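Local atomic coordinates of 3-hydroxy-3-methylglutaryl-CoA lyase (Acinetobacter baumannii, PDB entry 6NDS), a protein that belongs to the HMGL-like family of TIM-barrel enzymes and binds a zinc ion and coenzyme A. Residues T213-N218 and R237-L242. Sequence-based numbering, arbitrary orientation.
Sequences TLHFHN and RFDAAL. With ZN (zinc ion), chain H.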
ATOM      1  N   THR A 213      -4.080 -12.856  16.231  1.00 18.42           N
ATOM      2  CA  THR A 213      -4.183 -12.564  14.803  1.00 17.69           C
ATOM      3  C   THR A 213      -4.497 -11.086  14.594  1.00 21.23           C
ATOM      4  O   THR A 213      -5.332 -10.511  15.301  1.00 19.53           O
ATOM      5  CB  THR A 213      -5.286 -13.402  14.123  1.00 20.54           C
ATOM      6  OG1 THR A 213      -4.980 -14.802  14.228  1.00 23.12           O
ATOM      7  CG2 THR A 213      -5.412 -13.041  12.622  1.00 20.14           C
ATOM      8  N   LEU A 214      -3.836 -10.470  13.612  1.00 16.59           N
ATOM      9  CA  LEU A 214      -4.190  -9.137  13.144  1.00 18.09           C
ATOM     10  C   LEU A 214      -4.863  -9.261  11.783  1.00 18.71           C
ATOM     11  O   LEU A 214      -4.361  -9.964  10.897  1.00 18.90           O
ATOM     12  CB  LEU A 214      -2.961  -8.229  13.021  1.00 16.19           C
ATOM     13  CG  LEU A 214      -2.440  -7.498  14.262  1.00 21.79           C
ATOM     14  CD1 LEU A 214      -3.550  -6.690  14.924  1.00 25.35           C
ATOM     15  CD2 LEU A 214      -1.805  -8.460  15.235  1.00 28.55           C
ATOM     16  N   HIS A 215      -5.978  -8.551  11.612  1.00 17.08           N
ATOM     17  CA  HIS A 215      -6.809  -8.624  10.405  1.00 15.66           C
ATOM     18  C   HIS A 215      -6.983  -7.199   9.869  1.00 18.86           C
ATOM     19  O   HIS A 215      -7.873  -6.467  10.306  1.00 18.31           O
ATOM     20  CB  HIS A 215      -8.124  -9.289  10.793  1.00 15.99           C
ATOM     21  CG  HIS A 215      -9.149  -9.376   9.700  1.00 18.80           C
ATOM     22  ND1 HIS A 215      -9.549 -10.582   9.164  1.00 18.55           N
ATOM     23  CD2 HIS A 215      -9.924  -8.427   9.116  1.00 19.11           C
ATOM     24  CE1 HIS A 215     -10.496 -10.369   8.265  1.00 22.54           C
ATOM     25  NE2 HIS A 215     -10.740  -9.069   8.212  1.00 21.17           N
ATOM     26  N   PHE A 216      -6.123  -6.787   8.937  1.00 15.50           N
ATOM     27  CA  PHE A 216      -6.143  -5.421   8.416  1.00 18.15           C
ATOM     28  C   PHE A 216      -6.844  -5.337   7.063  1.00 19.34           C
ATOM     29  O   PHE A 216      -6.655  -6.183   6.186  1.00 18.53           O
ATOM     30  CB  PHE A 216      -4.715  -4.867   8.274  1.00 18.16           C
ATOM     31  CG  PHE A 216      -3.996  -4.669   9.575  1.00 19.10           C
ATOM     32  CD1 PHE A 216      -4.415  -3.696  10.476  1.00 19.96           C
ATOM     33  CD2 PHE A 216      -2.857  -5.402   9.873  1.00 18.42           C
ATOM     34  CE1 PHE A 216      -3.730  -3.495  11.682  1.00 21.21           C
ATOM     35  CE2 PHE A 216      -2.158  -5.191  11.068  1.00 20.34           C
ATOM     36  CZ  PHE A 216      -2.601  -4.240  11.974  1.00 21.35           C
ATOM     37  N   HIS A 217      -7.662  -4.310   6.891  1.00 22.07           N
ATOM     38  CA  HIS A 217      -8.132  -3.946   5.563  1.00 21.30           C
ATOM     39  C   HIS A 217      -7.298  -2.768   5.051  1.00 22.80           C
ATOM     40  O   HIS A 217      -6.661  -2.045   5.827  1.00 24.75           O
ATOM     41  CB  HIS A 217      -9.637  -3.628   5.592  1.00 21.02           C
ATOM     42  CG  HIS A 217     -10.514  -4.843   5.762  1.00 23.18           C
ATOM     43  ND1 HIS A 217     -11.212  -5.409   4.711  1.00 21.89           N
ATOM     44  CD2 HIS A 217     -10.808  -5.594   6.849  1.00 21.46           C
ATOM     45  CE1 HIS A 217     -11.894  -6.453   5.145  1.00 25.46           C
ATOM     46  NE2 HIS A 217     -11.656  -6.597   6.438  1.00 24.47           N
ATOM     47  N   ASN A 218      -7.257  -2.610   3.723  1.00 19.29           N
ATOM     48  CA  ASN A 218      -6.343  -1.671   3.074  1.00 17.71           C
ATOM     49  C   ASN A 218      -7.042  -0.394   2.597  1.00 18.72           C
ATOM     50  O   ASN A 218      -6.573   0.268   1.656  1.00 19.97           O
ATOM     51  CB  ASN A 218      -5.635  -2.351   1.901  1.00 20.28           C
ATOM     52  CG  ASN A 218      -4.430  -1.559   1.413  1.00 21.77           C
ATOM     53  OD1 ASN A 218      -3.654  -1.030   2.215  1.00 19.70           O
ATOM     54  ND2 ASN A 218      -4.276  -1.461   0.096  1.00 22.72           N
ATOM     55  N   ARG A 237       0.729 -13.596  13.363  1.00 16.76           N
ATOM     56  CA  ARG A 237      -0.371 -14.191  12.602  1.00 18.12           C
ATOM     57  C   ARG A 237      -1.188 -13.093  11.933  1.00 18.33           C
ATOM     58  O   ARG A 237      -1.646 -12.168  12.610  1.00 17.65           O
ATOM     59  CB  ARG A 237      -1.273 -15.026  13.514  1.00 18.52           C
ATOM     60  CG  ARG A 237      -0.566 -16.237  14.182  1.00 18.66           C
ATOM     61  CD  ARG A 237      -1.433 -16.969  15.224  1.00 21.26           C
ATOM     62  NE  ARG A 237      -2.714 -17.373  14.656  1.00 19.97           N
ATOM     63  CZ  ARG A 237      -3.725 -17.890  15.337  1.00 21.77           C
ATOM     64  NH1 ARG A 237      -3.619 -18.133  16.639  1.00 23.91           N
ATOM     65  NH2 ARG A 237      -4.855 -18.183  14.702  1.00 19.52           N
ATOM     66  N   PHE A 238      -1.380 -13.201  10.608  1.00 16.18           N
ATOM     67  CA  PHE A 238      -2.041 -12.137   9.848  1.00 15.47           C
ATOM     68  C   PHE A 238      -3.014 -12.731   8.844  1.00 16.77           C
ATOM     69  O   PHE A 238      -2.650 -13.643   8.098  1.00 16.45           O
ATOM     70  CB  PHE A 238      -1.020 -11.251   9.109  1.00 15.10           C
ATOM     71  CG  PHE A 238      -0.105 -10.501  10.029  1.00 16.23           C
ATOM     72  CD1 PHE A 238      -0.431  -9.222  10.450  1.00 15.91           C
ATOM     73  CD2 PHE A 238       1.067 -11.087  10.495  1.00 16.77           C
ATOM     74  CE1 PHE A 238       0.407  -8.521  11.311  1.00 16.97           C
ATOM     75  CE2 PHE A 238       1.920 -10.402  11.347  1.00 17.31           C
ATOM     76  CZ  PHE A 238       1.600  -9.113  11.759  1.00 18.17           C
ATOM     77  N   ASP A 239      -4.237 -12.196   8.825  1.00 15.93           N
ATOM     78  CA  ASP A 239      -5.231 -12.549   7.816  1.00 14.71           C
ATOM     79  C   ASP A 239      -5.012 -11.747   6.527  1.00 17.88           C
ATOM     80  O   ASP A 239      -4.674 -10.562   6.560  1.00 17.71           O
ATOM     81  CB  ASP A 239      -6.648 -12.266   8.319  1.00 15.21           C
ATOM     82  CG  ASP A 239      -7.115 -13.224   9.416  1.00 25.59           C
ATOM     83  OD1 ASP A 239      -6.501 -14.302   9.611  1.00 21.46           O
ATOM     84  OD2 ASP A 239      -8.134 -12.904  10.071  1.00 22.30           O
ATOM     85  N   ALA A 240      -5.269 -12.387   5.387  1.00 15.59           N
ATOM     86  CA  ALA A 240      -5.166 -11.717   4.092  1.00 13.40           C
ATOM     87  C   ALA A 240      -6.096 -12.434   3.126  1.00 15.51           C
ATOM     88  O   ALA A 240      -6.473 -13.581   3.355  1.00 16.92           O
ATOM     89  CB  ALA A 240      -3.719 -11.720   3.568  1.00 15.57           C
ATOM     90  N   ALA A 241      -6.491 -11.741   2.052  1.00 15.15           N
ATOM     91  CA  ALA A 241      -7.374 -12.323   1.040  1.00 13.62           C
ATOM     92  C   ALA A 241      -6.665 -12.348  -0.307  1.00 17.94           C
ATOM     93  O   ALA A 241      -6.055 -11.350  -0.716  1.00 17.81           O
ATOM     94  CB  ALA A 241      -8.680 -11.539   0.912  1.00 16.47           C
ATOM     95  N   LEU A 242      -6.783 -13.486  -1.006  1.00 16.34           N
ATOM     96  CA  LEU A 242      -6.277 -13.613  -2.367  1.00 16.89           C
ATOM     97  C   LEU A 242      -6.750 -12.451  -3.233  1.00 16.48           C
ATOM     98  O   LEU A 242      -7.938 -12.109  -3.250  1.00 19.33           O
ATOM     99  CB  LEU A 242      -6.761 -14.934  -2.971  1.00 18.29           C
ATOM    100  CG  LEU A 242      -6.233 -15.268  -4.371  1.00 18.69           C
ATOM    101  CD1 LEU A 242      -4.772 -15.693  -4.276  1.00 20.17           C
ATOM    102  CD2 LEU A 242      -7.097 -16.377  -4.962  1.00 19.54           C
TER
HETATM  103 ZN    ZN H 507     -12.632  -8.264   7.490  1.00 25.69          ZN
HETATM  104  O   HOH W   1      -3.893  -8.615   8.395  1.00 16.84           O
HETATM  105  O   HOH W   2      -6.971  -8.888   6.191  1.00 22.64           O
HETATM  106  O   HOH W   3     -14.576  -7.603   6.657  1.00 25.41           O
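The carbonyl oxygen of Leu214 is gripped twice: Asp239 N donates to Leu214 O at 3.0 Å, and water 1 donates a second hydrogen bond to it. Strands 212-216 and 237-240 are parallel neighbours in the TIM barrel, joined by helix 223-232 as a beta-alpha-beta unit. Leu214 completes the pairing with its own amide, Leu214 N reaching Arg237 O at 2.9 Å. Beyond the His215 and Asp239 pair the strands part, and water bridges them: water 1 also accepts from Phe216 N and donates to Asp239 O, while water 2 donates to both Phe216 O and Asp239 O.

On the face carrying Thr213, His215, Arg237 and Asp239, the carboxylate of Asp239 serves as second shell to the zinc. CG of His215 is anti to the backbone N (chi1 176°), and the ring presents ND1 to Asp239 OD2 at 2.9 Å, nearly straight at 165°. The oxygen lies in the ring plane and uses its anti lone pair, yet the carboxylate plane stands 89° from the ring. Held at ND1 by the carboxylate and at NE2 by zinc, the ring has little freedom to turn, and the carboxylate may make NE2 a stronger zinc donor. His217 and Asp25 join His215 on the metal. Asp239 OD1 rests against Thr213 CG2 and is bonded to Gln19, which also bonds Thr213 OG1 and Arg237 NE; Thr213 OG1 sits above one face of the guanidinium without bonding it.

The other face is apolar. Leu214 CB lies 3.7 Å from Phe238 CD1, and Val227 of the connecting helix touches both Phe216 and Phe238. Those two rings meet rim to rim, Phe216 CE2 to Phe238 CE1, at 4.2 Å.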